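Local structure of arginyl-tRNA synthetase, putative (Plasmodium falciparum, 5JLD) at residues Met281-Leu286 against Gly320-Asp325; Ile302-Glu307 against Ile363-Trp368; Val311-Gln316 against Phe356-Asp361. The protein probably catalyses the ATP-dependent attachment of L-arginine to its cognate tRNA, releasing AMP and diphosphate, as a class I aminoacyl-tRNA synthetase. All blocks are in the same frame, centred on the assembly; numbering follows the deposited sequence.

The three contacts lie together in the catalytic domain, around the small antiparallel sheet of strands 296-298, 301-304 and 313-316. Contact 3 is largely buried and apolar: strand 313-316 meets helix 353-364 through leucine, threonine and isoleucine. Contact 2 uses the same helix near its C-terminal end and the neighbouring strand 301-304, but lies nearer the surface and is polar. Asp361, on the helix segment of contact 3, accepts hydrogen bonds from Tyr304 and Ser306 of contact 2. Contact 1 is partly buried and mixes both chemistries, with one tyrosine set against helix 282-292. It is tied to contact 3 by backbone bonding between Gly323 and Leu315, and to contact 2 by Val285 packing on Trp368.

Contact 1 (Met281-Leu286 against Gly320-Asp325); sequences MLSTVL and GGYGYD
Tyr322 reaches across to the first turn of helix 282-292 and meets Leu282, Ser283 and Leu286. It is the one side chain of the loop 320-325 that touches this helix segment. The apolar part of the contact comes from the two leucines. They stand one helical turn apart, and in both the bond from CA to CB points toward the loop. Leu282 lies over one face of the tyrosine ring. Its CB is 3.9 Å from the centroid of the Tyr322 ring and 13° off the ring normal, a CH-pi contact near the middle of the face. Its CD1 lies over the same face, toward the root of the ring, 3.6 Å from Tyr322 CD2. Leu282 has CG beside its backbone N (chi1 -68°), and this carries the branch along the ring instead of leaving CB alone above it. Leu286 touches differently. Its CD1 meets the ring edge in plane, 3.9 Å from Tyr322 CD1.

The polar part is a single hydrogen bond at the far end of the ring. Ser283 OG and Tyr322 OH are 2.6 Å apart, and either hydroxyl could be the donor. Ser283 OG also lies in the plane of the ring. The bond and the leucine contacts together restrain both the position and the tilt of the ring. Ser283 is exposed, while Leu282 and Leu286 are buried, so the ring runs from the apolar side of the helix toward its solvent side.

Beyond the pair, Leu282 rests on Ala330 of helix 326-337. Leu286 packs against Leu315 and Gln316 of strand 313-316. The loop links that strand to helix 326-337, and Gly323 is bonded to the strand through the backbone of Leu315. Tyr322 thus fastens this connection to the start of helix 282-292.

Contact 2 (Ile302-Glu307 against Ile363-Trp368); sequences ICYQSE and IKKTNW
The backbones bearing Tyr304 and Lys365 stay well apart, and the closest CA atoms, those of Tyr304 and Ile363, are 10.7 Å from each other. Long side chains make the contact. Lys365 stretches out fully beyond CG and crosses the tyrosine at about a right angle. Its NZ donates a hydrogen bond of 2.8 Å to Tyr304 OH, approaching at the ring edge near the ring plane. Tyr304 has CG opposite its backbone N (chi1 172°), and this sends the hydroxyl toward the lysine. The ammonium group also forms a long salt bridge with Glu307, with Lys365 NZ 3.6 Å from OE2 of Glu307.

The strongest polar partner of Tyr304 OH is Asp361 OD2, which also bonds Ser306 OG. Asp361 and Lys365 form a further ion pair, long and weak. The two carboxylates probably favour the charged form of the lysine. On the far segment, Thr366 OG1 accepts from Trp368 N in an ST turn and donates to Ile363 O, which steadies the turn around the C-terminal end of helix 353-364.

The contact joins strand 301-304, the middle strand of its sheet, to the chain at the end of helix 353-364. Ile363 and Trp368 face helix 326-337.

Contact 3 (Val311-Gln316 against Phe356-Asp361); sequences VPLFLQ and FETIFD
Leu313 and Thr358 form the tight centre of this contact, and their CA atoms are 7.5 Å apart. Thr358 CG2 packs 3.7 Å from Leu313 CG and touches the CD2 branch of the leucine as well. The two side chains run past each other in opposite directions. The side chains of Leu313 and Ile359 cross at about a right angle, with Leu313 CD1 3.9 Å from Ile359 CG1. CD2 of the leucine stays with Thr358, while CD1 lies against both the carbonyl O of Thr358 and Ile359 CG1. Thr358 has its methyl opposite the backbone N and its hydroxyl beside that N (chi1 -53°). The methyl faces the strand, while OG1 hydrogen-bonds Thr354 O, one turn back in the helix.

The solvent side is looser. Val311 is exposed, and its carbonyl O comes only to 4.0 Å of Thr358 CG2. Its side chain stays farther away. No hydrogen bond crosses between the segments.

Such apolar packing of strand on helix joins two parts of the class I catalytic domain. Helix 353-364 is the crossover between the parallel strands 343-349 and 374-380 of the Rossmann-type fold. Strand 313-316 belongs to the small antiparallel sheet inserted between the two halves of that fold.

Contact 1 (Met281-Leu286 against Gly320-Asp325)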
loop_
_atom_site.group_PDB
_atom_site.type_symbol
_atom_site.label_atom_id
_atom_site.label_comp_id
_atom_site.label_asym_id
_atom_site.label_seq_id
_atom_site.Cartn_x
_atom_site.Cartn_y
_atom_site.Cartn_z
ATOM N N MET A 281 10.683 -7.626 -27.940
ATOM C CA MET A 281 9.373 -8.195 -28.241
ATOM C C MET A 281 8.399 -7.161 -28.818
ATOM O O MET A 281 7.271 -7.506 -29.213
ATOM C CB MET A 281 8.786 -8.874 -26.999
ATOM C CG MET A 281 8.406 -7.971 -25.843
ATOM S SD MET A 281 7.910 -8.925 -24.363
ATOM C CE MET A 281 9.515 -9.471 -23.755
ATOM N N LEU A 282 8.871 -5.917 -28.930
ATOM C CA LEU A 282 8.033 -4.805 -29.385
ATOM C C LEU A 282 7.358 -5.075 -30.751
ATOM O O LEU A 282 6.154 -4.862 -30.911
ATOM C CB LEU A 282 8.868 -3.522 -29.443
ATOM C CG LEU A 282 9.344 -2.924 -28.109
ATOM C CD1 LEU A 282 10.202 -1.672 -28.313
ATOM C CD2 LEU A 282 8.143 -2.595 -27.198
ATOM N N SER A 283 8.116 -5.592 -31.716
ATOM C CA SER A 283 7.546 -5.845 -33.047
ATOM C C SER A 283 6.439 -6.898 -32.918
ATOM O O SER A 283 5.340 -6.725 -33.464
ATOM C CB SER A 283 8.629 -6.282 -34.036
ATOM O OG SER A 283 9.303 -5.150 -34.561
ATOM N N THR A 284 6.699 -7.927 -32.111
ATOM C CA THR A 284 5.679 -8.925 -31.830
ATOM C C THR A 284 4.424 -8.213 -31.290
ATOM O O THR A 284 3.310 -8.387 -31.819
ATOM C CB THR A 284 6.191 -9.987 -30.823
ATOM O OG1 THR A 284 7.095 -10.873 -31.489
ATOM C CG2 THR A 284 5.049 -10.805 -30.227
ATOM N N VAL A 285 4.614 -7.335 -30.313
ATOM C CA VAL A 285 3.436 -6.727 -29.691
ATOM C C VAL A 285 2.721 -5.915 -30.759
ATOM O O VAL A 285 1.490 -6.014 -30.895
ATOM C CB VAL A 285 3.781 -5.855 -28.453
ATOM C CG1 VAL A 285 2.523 -5.155 -27.916
ATOM C CG2 VAL A 285 4.367 -6.724 -27.351
ATOM N N LEU A 286 3.492 -5.226 -31.610
ATOM C CA LEU A 286 2.826 -4.321 -32.534
ATOM C C LEU A 286 2.119 -5.185 -33.556
ATOM O O LEU A 286 0.980 -4.877 -33.957
ATOM C CB LEU A 286 3.798 -3.350 -33.186
ATOM C CG LEU A 286 4.243 -2.196 -32.282
ATOM C CD1 LEU A 286 4.958 -1.159 -33.097
ATOM C CD2 LEU A 286 3.065 -1.560 -31.524
ATOM N N GLY A 320 8.615 4.599 -38.766
ATOM C CA GLY A 320 8.425 3.167 -38.730
ATOM C C GLY A 320 9.001 2.656 -37.419
ATOM O O GLY A 320 8.798 1.506 -37.044
ATOM N N GLY A 321 9.726 3.521 -36.717
ATOM C CA GLY A 321 10.215 3.201 -35.384
ATOM C C GLY A 321 9.115 3.058 -34.334
ATOM O O GLY A 321 7.937 3.270 -34.618
ATOM N N TYR A 322 9.507 2.681 -33.121
ATOM C CA TYR A 322 8.566 2.385 -32.054
ATOM C C TYR A 322 8.093 3.664 -31.337
ATOM O O TYR A 322 8.912 4.490 -30.931
ATOM C CB TYR A 322 9.205 1.411 -31.059
ATOM C CG TYR A 322 9.656 0.102 -31.683
ATOM C CD1 TYR A 322 8.755 -0.712 -32.368
ATOM C CD2 TYR A 322 10.985 -0.319 -31.587
ATOM C CE1 TYR A 322 9.150 -1.915 -32.929
ATOM C CE2 TYR A 322 11.393 -1.511 -32.141
ATOM C CZ TYR A 322 10.477 -2.310 -32.813
ATOM O OH TYR A 322 10.907 -3.499 -33.368
ATOM N N GLY A 323 6.780 3.825 -31.198
ATOM C CA GLY A 323 6.201 5.015 -30.569
ATOM C C GLY A 323 6.459 5.060 -29.072
ATOM O O GLY A 323 6.699 4.019 -28.455
ATOM N N TYR A 324 6.402 6.241 -28.459
ATOM C CA TYR A 324 6.819 6.322 -27.060
ATOM C C TYR A 324 5.806 5.713 -26.072
ATOM O O TYR A 324 6.066 5.675 -24.870
ATOM C CB TYR A 324 7.158 7.767 -26.658
ATOM C CG TYR A 324 6.102 8.850 -26.822
ATOM C CD1 TYR A 324 4.943 8.863 -26.043
ATOM C CD2 TYR A 324 6.308 9.911 -27.708
ATOM C CE1 TYR A 324 3.993 9.880 -26.177
ATOM C CE2 TYR A 324 5.368 10.928 -27.852
ATOM C CZ TYR A 324 4.211 10.907 -27.082
ATOM O OH TYR A 324 3.281 11.912 -27.221
ATOM N N ASP A 325 4.692 5.191 -26.580
ATOM C CA ASP A 325 3.730 4.494 -25.727
ATOM C C ASP A 325 3.804 2.971 -25.906
ATOM O O ASP A 325 3.065 2.223 -25.254
ATOM C CB ASP A 325 2.312 5.004 -26.020
ATOM C CG ASP A 325 2.116 6.438 -25.574
ATOM O OD1 ASP A 325 2.506 6.734 -24.429
ATOM O OD2 ASP A 325 1.617 7.272 -26.372
#

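Contact 2 (Ile302-Glu307 against Ile363-Trp368)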
loop_
_atom_site.group_PDB
_atom_site.type_symbol
_atom_site.label_atom_id
_atom_site.label_comp_id
_atom_site.label_asym_id
_atom_site.label_seq_id
_atom_site.Cartn_x
_atom_site.Cartn_y
_atom_site.Cartn_z
ATOM N N ILE A 302 1.063 5.331 -36.418
ATOM C CA ILE A 302 0.036 4.370 -36.027
ATOM C C ILE A 302 -0.231 4.499 -34.537
ATOM O O ILE A 302 0.673 4.362 -33.698
ATOM C CB ILE A 302 0.430 2.901 -36.358
ATOM C CG1 ILE A 302 0.607 2.707 -37.863
ATOM C CG2 ILE A 302 -0.599 1.935 -35.842
ATOM C CD1 ILE A 302 2.036 2.747 -38.295
ATOM N N CYS A 303 -1.491 4.748 -34.215
ATOM C CA CYS A 303 -1.895 5.055 -32.852
ATOM C C CYS A 303 -3.087 4.242 -32.399
ATOM O O CYS A 303 -3.748 3.594 -33.206
ATOM C CB CYS A 303 -2.231 6.542 -32.732
ATOM S SG CYS A 303 -0.912 7.626 -33.276
ATOM N N TYR A 304 -3.342 4.272 -31.096
ATOM C CA TYR A 304 -4.633 3.846 -30.560
ATOM C C TYR A 304 -5.416 5.063 -30.097
ATOM O O TYR A 304 -5.005 5.765 -29.165
ATOM C CB TYR A 304 -4.476 2.877 -29.395
ATOM C CG TYR A 304 -5.794 2.563 -28.706
ATOM C CD1 TYR A 304 -6.781 1.819 -29.355
ATOM C CD2 TYR A 304 -6.050 3.007 -27.413
ATOM C CE1 TYR A 304 -7.980 1.529 -28.739
ATOM C CE2 TYR A 304 -7.253 2.714 -26.783
ATOM C CZ TYR A 304 -8.211 1.979 -27.456
ATOM O OH TYR A 304 -9.399 1.695 -26.844
ATOM N N GLN A 305 -6.539 5.310 -30.756
ATOM C CA GLN A 305 -7.465 6.347 -30.333
ATOM C C GLN A 305 -8.599 5.740 -29.523
ATOM O O GLN A 305 -9.431 5.011 -30.062
ATOM C CB GLN A 305 -8.037 7.090 -31.534
ATOM C CG GLN A 305 -9.015 8.192 -31.140
ATOM C CD GLN A 305 -8.334 9.340 -30.408
ATOM O OE1 GLN A 305 -7.460 10.012 -30.969
ATOM N NE2 GLN A 305 -8.733 9.574 -29.152
ATOM N N SER A 306 -8.627 6.022 -28.227
ATOM C CA SER A 306 -9.755 5.594 -27.426
ATOM C C SER A 306 -10.962 6.485 -27.703
ATOM O O SER A 306 -10.826 7.659 -28.095
ATOM C CB SER A 306 -9.419 5.618 -25.942
ATOM O OG SER A 306 -10.574 5.330 -25.178
ATOM N N GLU A 307 -12.136 5.895 -27.519
ATOM C CA GLU A 307 -13.418 6.591 -27.560
ATOM C C GLU A 307 -13.615 7.417 -26.291
ATOM O O GLU A 307 -14.346 8.410 -26.284
ATOM C CB GLU A 307 -14.542 5.570 -27.695
ATOM C CG GLU A 307 -14.149 4.234 -27.063
ATOM C CD GLU A 307 -15.222 3.175 -27.168
ATOM O OE1 GLU A 307 -16.072 3.275 -28.079
ATOM O OE2 GLU A 307 -15.200 2.232 -26.344
ATOM N N ILE A 363 -5.993 -2.442 -23.506
ATOM C CA ILE A 363 -5.640 -3.821 -23.175
ATOM C C ILE A 363 -6.917 -4.652 -22.956
ATOM O O ILE A 363 -6.966 -5.858 -23.227
ATOM C CB ILE A 363 -4.723 -3.865 -21.923
ATOM C CG1 ILE A 363 -3.245 -4.048 -22.314
ATOM C CG2 ILE A 363 -5.145 -4.971 -20.974
ATOM C CD1 ILE A 363 -2.695 -3.047 -23.336
ATOM N N LYS A 364 -7.959 -3.980 -22.482
ATOM C CA LYS A 364 -9.235 -4.623 -22.235
ATOM C C LYS A 364 -9.912 -5.005 -23.559
ATOM O O LYS A 364 -10.780 -5.876 -23.592
ATOM C CB LYS A 364 -10.113 -3.682 -21.404
ATOM C CG LYS A 364 -10.402 -4.145 -19.980
ATOM C CD LYS A 364 -9.349 -5.077 -19.398
ATOM C CE LYS A 364 -9.741 -5.470 -17.974
ATOM N NZ LYS A 364 -9.111 -6.716 -17.423
ATOM N N LYS A 365 -9.496 -4.367 -24.655
ATOM C CA LYS A 365 -10.068 -4.673 -25.962
ATOM C C LYS A 365 -9.318 -5.820 -26.646
ATOM O O LYS A 365 -9.757 -6.308 -27.682
ATOM C CB LYS A 365 -10.063 -3.430 -26.865
ATOM C CG LYS A 365 -11.096 -2.371 -26.481
ATOM C CD LYS A 365 -11.131 -1.203 -27.460
ATOM C CE LYS A 365 -12.064 -0.105 -26.935
ATOM N NZ LYS A 365 -12.027 1.137 -27.774
ATOM N N THR A 366 -8.194 -6.249 -26.072
ATOM C CA THR A 366 -7.450 -7.390 -26.623
ATOM C C THR A 366 -7.918 -8.705 -26.006
ATOM O O THR A 366 -8.792 -8.717 -25.142
ATOM C CB THR A 366 -5.934 -7.265 -26.377
ATOM O OG1 THR A 366 -5.635 -7.621 -25.016
ATOM C CG2 THR A 366 -5.457 -5.845 -26.662
ATOM N N ASN A 367 -7.325 -9.809 -26.442
ATOM C CA ASN A 367 -7.572 -11.111 -25.826
ATOM C C ASN A 367 -6.433 -11.507 -24.872
ATOM O O ASN A 367 -6.255 -12.669 -24.553
ATOM C CB ASN A 367 -7.749 -12.183 -26.906
ATOM C CG ASN A 367 -6.551 -12.247 -27.890
ATOM O OD1 ASN A 367 -5.860 -11.246 -28.120
ATOM N ND2 ASN A 367 -6.329 -13.420 -28.483
ATOM N N TRP A 368 -5.667 -10.531 -24.405
ATOM C CA TRP A 368 -4.441 -10.838 -23.677
ATOM C C TRP A 368 -4.701 -11.261 -22.237
ATOM O O TRP A 368 -5.272 -10.501 -21.448
ATOM C CB TRP A 368 -3.500 -9.637 -23.695
ATOM C CG TRP A 368 -3.075 -9.242 -25.070
ATOM C CD1 TRP A 368 -3.259 -9.953 -26.229
ATOM C CD2 TRP A 368 -2.387 -8.048 -25.437
ATOM N NE1 TRP A 368 -2.718 -9.270 -27.297
ATOM C CE2 TRP A 368 -2.176 -8.098 -26.837
ATOM C CE3 TRP A 368 -1.924 -6.936 -24.724
ATOM C CZ2 TRP A 368 -1.526 -7.077 -27.533
ATOM C CZ3 TRP A 368 -1.270 -5.923 -25.428
ATOM C CH2 TRP A 368 -1.084 -6.004 -26.811
#

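Contact 3 (Val311-Gln316 against Phe356-Asp361)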
loop_
_atom_site.group_PDB
_atom_site.type_symbol
_atom_site.label_atom_id
_atom_site.label_comp_id
_atom_site.label_asym_id
_atom_site.label_seq_id
_atom_site.Cartn_x
_atom_site.Cartn_y
_atom_site.Cartn_z
ATOM N N VAL A 311 -6.478 12.013 -25.787
ATOM C CA VAL A 311 -5.099 11.778 -26.197
ATOM C C VAL A 311 -4.853 10.322 -26.590
ATOM O O VAL A 311 -5.031 9.414 -25.777
ATOM C CB VAL A 311 -4.107 12.175 -25.086
ATOM C CG1 VAL A 311 -2.665 11.876 -25.523
ATOM C CG2 VAL A 311 -4.265 13.656 -24.742
ATOM N N PRO A 312 -4.451 10.097 -27.848
ATOM C CA PRO A 312 -4.142 8.740 -28.327
ATOM C C PRO A 312 -2.824 8.165 -27.783
ATOM O O PRO A 312 -1.940 8.915 -27.361
ATOM C CB PRO A 312 -4.047 8.931 -29.843
ATOM C CG PRO A 312 -3.561 10.327 -29.987
ATOM C CD PRO A 312 -4.205 11.111 -28.890
ATOM N N LEU A 313 -2.700 6.842 -27.790
ATOM C CA LEU A 313 -1.391 6.209 -27.583
ATOM C C LEU A 313 -0.610 6.181 -28.902
ATOM O O LEU A 313 -1.123 5.749 -29.932
ATOM C CB LEU A 313 -1.544 4.793 -27.021
ATOM C CG LEU A 313 -2.370 4.708 -25.726
ATOM C CD1 LEU A 313 -2.568 3.249 -25.280
ATOM C CD2 LEU A 313 -1.743 5.540 -24.600
ATOM N N PHE A 314 0.629 6.652 -28.876
ATOM C CA PHE A 314 1.468 6.606 -30.076
ATOM C C PHE A 314 2.311 5.321 -30.055
ATOM O O PHE A 314 3.173 5.133 -29.191
ATOM C CB PHE A 314 2.331 7.868 -30.166
ATOM C CG PHE A 314 1.517 9.146 -30.284
ATOM C CD1 PHE A 314 0.913 9.708 -29.163
ATOM C CD2 PHE A 314 1.351 9.774 -31.511
ATOM C CE1 PHE A 314 0.160 10.871 -29.265
ATOM C CE2 PHE A 314 0.596 10.945 -31.621
ATOM C CZ PHE A 314 0.003 11.492 -30.497
ATOM N N LEU A 315 2.017 4.418 -30.983
ATOM C CA LEU A 315 2.610 3.082 -30.957
ATOM C C LEU A 315 3.662 2.872 -32.054
ATOM O O LEU A 315 4.659 2.189 -31.840
ATOM C CB LEU A 315 1.506 2.025 -31.053
ATOM C CG LEU A 315 0.483 2.174 -29.909
ATOM C CD1 LEU A 315 -0.624 1.135 -29.976
ATOM C CD2 LEU A 315 1.185 2.100 -28.567
ATOM N N GLN A 316 3.452 3.461 -33.226
ATOM C CA GLN A 316 4.499 3.448 -34.242
ATOM C C GLN A 316 4.647 4.846 -34.820
ATOM O O GLN A 316 3.655 5.458 -35.183
ATOM C CB GLN A 316 4.197 2.424 -35.346
ATOM C CG GLN A 316 5.214 2.426 -36.515
ATOM C CD GLN A 316 5.061 1.221 -37.460
ATOM O OE1 GLN A 316 4.951 0.066 -37.020
ATOM N NE2 GLN A 316 5.059 1.492 -38.764
ATOM N N PHE A 356 -2.411 5.897 -18.047
ATOM C CA PHE A 356 -2.527 4.464 -17.761
ATOM C C PHE A 356 -3.963 3.990 -17.971
ATOM O O PHE A 356 -4.190 2.853 -18.425
ATOM C CB PHE A 356 -2.004 4.113 -16.357
ATOM C CG PHE A 356 -0.506 4.048 -16.301
ATOM C CD1 PHE A 356 0.171 2.940 -16.825
ATOM C CD2 PHE A 356 0.234 5.111 -15.801
ATOM C CE1 PHE A 356 1.565 2.881 -16.822
ATOM C CE2 PHE A 356 1.635 5.069 -15.798
ATOM C CZ PHE A 356 2.302 3.950 -16.305
ATOM N N GLU A 357 -4.925 4.872 -17.725
ATOM C CA GLU A 357 -6.306 4.500 -17.976
ATOM C C GLU A 357 -6.442 4.244 -19.477
ATOM O O GLU A 357 -7.068 3.256 -19.896
ATOM C CB GLU A 357 -7.277 5.582 -17.477
ATOM C CG GLU A 357 -7.467 5.538 -15.972
ATOM C CD GLU A 357 -8.662 6.339 -15.487
ATOM O OE1 GLU A 357 -8.810 7.506 -15.907
ATOM O OE2 GLU A 357 -9.457 5.789 -14.690
ATOM N N THR A 358 -5.774 5.076 -20.274
ATOM C CA THR A 358 -5.851 4.894 -21.730
ATOM C C THR A 358 -5.190 3.569 -22.115
ATOM O O THR A 358 -5.608 2.907 -23.064
ATOM C CB THR A 358 -5.185 6.034 -22.522
ATOM O OG1 THR A 358 -5.699 7.304 -22.096
ATOM C CG2 THR A 358 -5.453 5.865 -24.015
ATOM N N ILE A 359 -4.174 3.164 -21.362
ATOM C CA ILE A 359 -3.559 1.881 -21.667
ATOM C C ILE A 359 -4.529 0.758 -21.303
ATOM O O ILE A 359 -4.692 -0.199 -22.080
ATOM C CB ILE A 359 -2.208 1.717 -20.948
ATOM C CG1 ILE A 359 -1.161 2.600 -21.647
ATOM C CG2 ILE A 359 -1.747 0.240 -20.969
ATOM C CD1 ILE A 359 0.026 2.938 -20.796
ATOM N N PHE A 360 -5.224 0.902 -20.168
ATOM C CA PHE A 360 -6.048 -0.210 -19.683
ATOM C C PHE A 360 -7.185 -0.429 -20.678
ATOM O O PHE A 360 -7.468 -1.558 -21.089
ATOM C CB PHE A 360 -6.601 0.068 -18.286
ATOM C CG PHE A 360 -5.547 0.183 -17.219
ATOM C CD1 PHE A 360 -4.244 -0.278 -17.439
ATOM C CD2 PHE A 360 -5.862 0.752 -15.986
ATOM C CE1 PHE A 360 -3.270 -0.159 -16.452
ATOM C CE2 PHE A 360 -4.900 0.866 -14.984
ATOM C CZ PHE A 360 -3.602 0.405 -15.213
ATOM N N ASP A 361 -7.802 0.685 -21.076
ATOM C CA ASP A 361 -8.828 0.689 -22.109
ATOM C C ASP A 361 -8.378 -0.053 -23.386
ATOM O O ASP A 361 -9.172 -0.772 -23.997
ATOM C CB ASP A 361 -9.227 2.136 -22.434
ATOM C CG ASP A 361 -10.387 2.221 -23.410
ATOM O OD1 ASP A 361 -11.528 1.887 -23.021
ATOM O OD2 ASP A 361 -10.155 2.624 -24.574
#